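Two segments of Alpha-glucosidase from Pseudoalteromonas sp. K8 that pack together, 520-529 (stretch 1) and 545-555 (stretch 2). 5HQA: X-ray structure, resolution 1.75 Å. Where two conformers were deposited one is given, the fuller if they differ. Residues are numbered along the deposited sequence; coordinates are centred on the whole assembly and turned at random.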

# COMPACT_ATOMS: atom_id res chain seq x y z
N TYR A 520 10.50 4.05 9.93
CA TYR A 520 10.89 4.86 8.78
C TYR A 520 11.68 4.06 7.76
O TYR A 520 11.79 4.49 6.60
CB TYR A 520 11.68 6.09 9.25
CG TYR A 520 10.77 7.10 9.92
CD1 TYR A 520 10.14 8.09 9.17
CD2 TYR A 520 10.50 7.02 11.27
CE1 TYR A 520 9.28 8.99 9.77
CE2 TYR A 520 9.64 7.92 11.88
CZ TYR A 520 9.03 8.90 11.12
OH TYR A 520 8.17 9.79 11.72
N VAL A 521 12.26 2.93 8.16
CA VAL A 521 12.94 2.07 7.22
C VAL A 521 12.14 0.80 6.93
O VAL A 521 12.25 0.25 5.83
CB VAL A 521 14.36 1.72 7.71
CG1 VAL A 521 15.18 1.06 6.59
CG2 VAL A 521 15.07 2.98 8.20
N VAL A 522 11.31 0.34 7.87
CA VAL A 522 10.57 -0.90 7.65
C VAL A 522 9.40 -0.68 6.69
O VAL A 522 9.15 -1.51 5.81
CB VAL A 522 10.11 -1.49 8.99
CG1 VAL A 522 9.10 -2.61 8.76
CG2 VAL A 522 11.31 -2.00 9.77
N LEU A 523 8.65 0.42 6.84
CA LEU A 523 7.44 0.64 6.04
C LEU A 523 7.74 1.67 4.96
O LEU A 523 7.86 2.86 5.26
CB LEU A 523 6.28 1.09 6.92
CG LEU A 523 5.80 0.12 8.00
CD1 LEU A 523 4.66 0.76 8.79
CD2 LEU A 523 5.37 -1.22 7.40
N TYR A 524 7.85 1.22 3.72
CA TYR A 524 8.22 2.13 2.64
C TYR A 524 7.07 3.08 2.31
O TYR A 524 5.92 2.66 2.16
CB TYR A 524 8.63 1.36 1.38
CG TYR A 524 8.75 2.32 0.23
CD1 TYR A 524 9.69 3.36 0.26
CD2 TYR A 524 7.89 2.25 -0.87
CE1 TYR A 524 9.78 4.28 -0.77
CE2 TYR A 524 7.98 3.17 -1.91
CZ TYR A 524 8.93 4.18 -1.84
OH TYR A 524 9.01 5.09 -2.85
N SER A 525 7.40 4.37 2.17
CA SER A 525 6.51 5.35 1.57
C SER A 525 7.35 6.52 1.07
O SER A 525 8.30 6.91 1.76
CB SER A 525 5.46 5.85 2.57
OG SER A 525 4.61 6.80 1.97
N PRO A 526 7.04 7.09 -0.10
CA PRO A 526 7.85 8.23 -0.58
C PRO A 526 7.64 9.49 0.24
O PRO A 526 8.51 10.37 0.23
CB PRO A 526 7.38 8.41 -2.03
CG PRO A 526 5.97 7.90 -2.01
CD PRO A 526 5.98 6.73 -1.06
N ILE A 527 6.50 9.61 0.92
CA ILE A 527 6.32 10.64 1.93
C ILE A 527 6.13 9.94 3.26
O ILE A 527 5.39 8.95 3.36
CB ILE A 527 5.15 11.60 1.62
CG1 ILE A 527 3.83 10.85 1.41
CG2 ILE A 527 5.48 12.46 0.40
CD1 ILE A 527 2.62 11.78 1.40
N GLN A 528 6.84 10.42 4.27
CA GLN A 528 6.79 9.87 5.62
C GLN A 528 6.42 10.99 6.57
O GLN A 528 7.05 12.05 6.56
CB GLN A 528 8.15 9.27 6.02
CG GLN A 528 8.56 8.00 5.23
CD GLN A 528 7.86 6.73 5.74
OE1 GLN A 528 6.84 6.80 6.43
NE2 GLN A 528 8.40 5.58 5.38
N MET A 529 5.39 10.77 7.37
CA MET A 529 5.01 11.76 8.36
C MET A 529 5.83 11.56 9.62
O MET A 529 6.13 10.42 10.01
CB MET A 529 3.52 11.67 8.69
CG MET A 529 3.00 12.91 9.37
SD MET A 529 1.23 12.71 9.68
CE MET A 529 0.80 14.39 10.14
N GLN A 545 16.74 13.04 16.02
CA GLN A 545 17.77 13.16 14.99
C GLN A 545 17.65 12.07 13.93
O GLN A 545 17.92 12.33 12.75
CB GLN A 545 19.16 13.13 15.63
CG GLN A 545 20.28 13.47 14.66
CD GLN A 545 20.20 14.90 14.15
OE1 GLN A 545 20.21 15.86 14.94
NE2 GLN A 545 20.11 15.06 12.84
N PHE A 546 17.22 10.86 14.31
CA PHE A 546 17.07 9.84 13.28
C PHE A 546 16.00 10.22 12.27
O PHE A 546 16.18 10.02 11.06
CB PHE A 546 16.72 8.47 13.88
CG PHE A 546 16.65 7.40 12.83
CD1 PHE A 546 17.82 6.87 12.29
CD2 PHE A 546 15.42 6.98 12.33
CE1 PHE A 546 17.76 5.90 11.29
CE2 PHE A 546 15.36 6.01 11.34
CZ PHE A 546 16.53 5.47 10.81
N ILE A 547 14.87 10.76 12.74
CA ILE A 547 13.81 11.17 11.83
C ILE A 547 14.28 12.32 10.94
O ILE A 547 13.96 12.38 9.75
CB ILE A 547 12.54 11.55 12.62
CG1 ILE A 547 12.06 10.35 13.43
CG2 ILE A 547 11.45 12.03 11.68
CD1 ILE A 547 10.78 10.62 14.24
N GLN A 548 15.06 13.24 11.51
CA GLN A 548 15.62 14.32 10.70
C GLN A 548 16.56 13.79 9.64
O GLN A 548 16.63 14.35 8.54
CB GLN A 548 16.36 15.31 11.58
CG GLN A 548 15.46 16.11 12.50
CD GLN A 548 16.28 17.01 13.40
OE1 GLN A 548 16.68 16.62 14.49
NE2 GLN A 548 16.57 18.22 12.92
N ASP A 549 17.30 12.72 9.95
CA ASP A 549 18.30 12.22 9.01
C ASP A 549 17.71 11.33 7.92
O ASP A 549 18.22 11.32 6.80
CB ASP A 549 19.38 11.42 9.75
CG ASP A 549 20.34 12.28 10.56
OD1 ASP A 549 20.29 13.54 10.47
OD2 ASP A 549 21.17 11.69 11.27
N VAL A 550 16.66 10.58 8.22
CA VAL A 550 16.32 9.44 7.37
C VAL A 550 15.70 9.91 6.06
O VAL A 550 14.84 10.80 6.06
CB VAL A 550 15.41 8.45 8.12
CG1 VAL A 550 14.01 9.06 8.43
CG2 VAL A 550 15.29 7.12 7.37
N PRO A 551 16.12 9.36 4.92
CA PRO A 551 15.48 9.69 3.63
C PRO A 551 14.20 8.88 3.45
O PRO A 551 13.84 8.04 4.27
CB PRO A 551 16.55 9.31 2.61
CG PRO A 551 17.35 8.23 3.27
CD PRO A 551 17.31 8.51 4.75
N THR A 552 13.48 9.19 2.35
CA THR A 552 12.26 8.48 1.99
C THR A 552 12.33 7.95 0.56
O THR A 552 11.30 7.51 0.02
CB THR A 552 11.02 9.38 2.14
OG1 THR A 552 11.03 10.38 1.11
CG2 THR A 552 11.00 10.07 3.50
N ASP A 553 13.49 7.99 -0.06
CA ASP A 553 13.65 7.61 -1.46
C ASP A 553 14.95 6.82 -1.56
O ASP A 553 15.99 7.26 -1.05
CB ASP A 553 13.68 8.86 -2.34
CG ASP A 553 13.54 8.54 -3.82
OD1 ASP A 553 14.07 9.32 -4.63
OD2 ASP A 553 12.89 7.52 -4.16
N TRP A 554 14.89 5.66 -2.19
CA TRP A 554 15.93 4.66 -2.02
C TRP A 554 16.42 4.17 -3.37
O TRP A 554 15.61 3.91 -4.27
CB TRP A 554 15.41 3.48 -1.20
CG TRP A 554 14.72 3.89 0.07
CD1 TRP A 554 13.37 4.00 0.29
CD2 TRP A 554 15.36 4.24 1.30
NE1 TRP A 554 13.13 4.41 1.58
CE2 TRP A 554 14.34 4.56 2.23
CE3 TRP A 554 16.70 4.33 1.72
CZ2 TRP A 554 14.61 4.95 3.54
CZ3 TRP A 554 16.97 4.71 3.03
CH2 TRP A 554 15.93 5.02 3.92
N GLN A 555 17.74 4.05 -3.53
CA GLN A 555 18.20 3.42 -4.76
C GLN A 555 18.18 1.90 -4.68
O GLN A 555 18.12 1.25 -5.72
CB GLN A 555 19.60 3.91 -5.14
CG GLN A 555 20.64 3.86 -4.06
CD GLN A 555 22.01 4.20 -4.62
OE1 GLN A 555 22.43 3.64 -5.63
NE2 GLN A 555 22.71 5.15 -3.98
O HOH W 1 11.59 6.58 4.97
O HOH W 2 10.54 7.25 -2.58
O HOH W 3 10.58 5.45 2.63

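This is a mostly apolar contact with one direct hydrogen bond, supplemented by three waters that link polar groups of the two stretches. Together the two sides bury 515 Å² of surface.

The apolar part lies where the end of one helix meets the end of another. Tyr520 gives up 104 Å², more than any other residue here. Its CA-to-CB bond points toward stretch 2, and its CB lies 3.9 Å from Val550 CG1 and 4.2 Å from Phe546 CE2. Farther out on the ring, Tyr520 CE2 is 3.8 Å from Ile547 CD1. A tyrosine suits this place because its ring can pack against aliphatic groups while its hydroxyl is satisfied at the tip: Tyr520 OH donates to Met529 O at 2.7 Å, within its own stretch. Val521 adds a smaller contact. Its CG2 meets the edge of the Phe546 ring, 3.9 Å from Phe546 CZ, and is 4.2 Å from Val550 CG2. Val550 is the first residue past its helix to leave helical phi/psi, and its CA-to-CB bond points toward stretch 1.

The second centre is Thr552, which loses 85 Å². Its chi1 is p, and its OG1 donates to Pro526 O at 2.7 Å. Its methyl is also used: Thr552 CG2 packs 3.6 Å from Gln528 CG. A beta-branched hydroxyl residue thus serves both a polar and an apolar neighbour. The CA-to-CB bond of Pro526 points away, and its backbone makes the closest approach. Besides its carbonyl, Pro526 CA makes a nearly straight CA-H...O contact with Thr552 O, at 3.6 Å. The amide of Gln528 turns back to its own stretch, where Gln528 NE2 donates to Leu523 O at 2.8 Å.

Tyr524 and Trp554 also meet rim to rim. Their closest atoms are Tyr524 CD1 and Trp554 CD1, at 3.7 Å. The planes of the Tyr524 ring and the Trp554 five-membered ring stand at 66° and neither ring lies over the face of the other, so this is not a stack.

Water serves polar groups that do not meet directly. Water 1 lies 2.7 Å from Tyr520 O and 2.8 Å from Pro551 O. Water 2 lies 2.7 Å from Tyr524 OH, 2.7 Å from Thr552 O and 2.8 Å from Asp553 OD2. Water 3 accepts from Trp554 NE1 at 2.9 Å and lies 2.8 Å from Ser525 O. The indole nitrogen is therefore satisfied although Trp554 is buried.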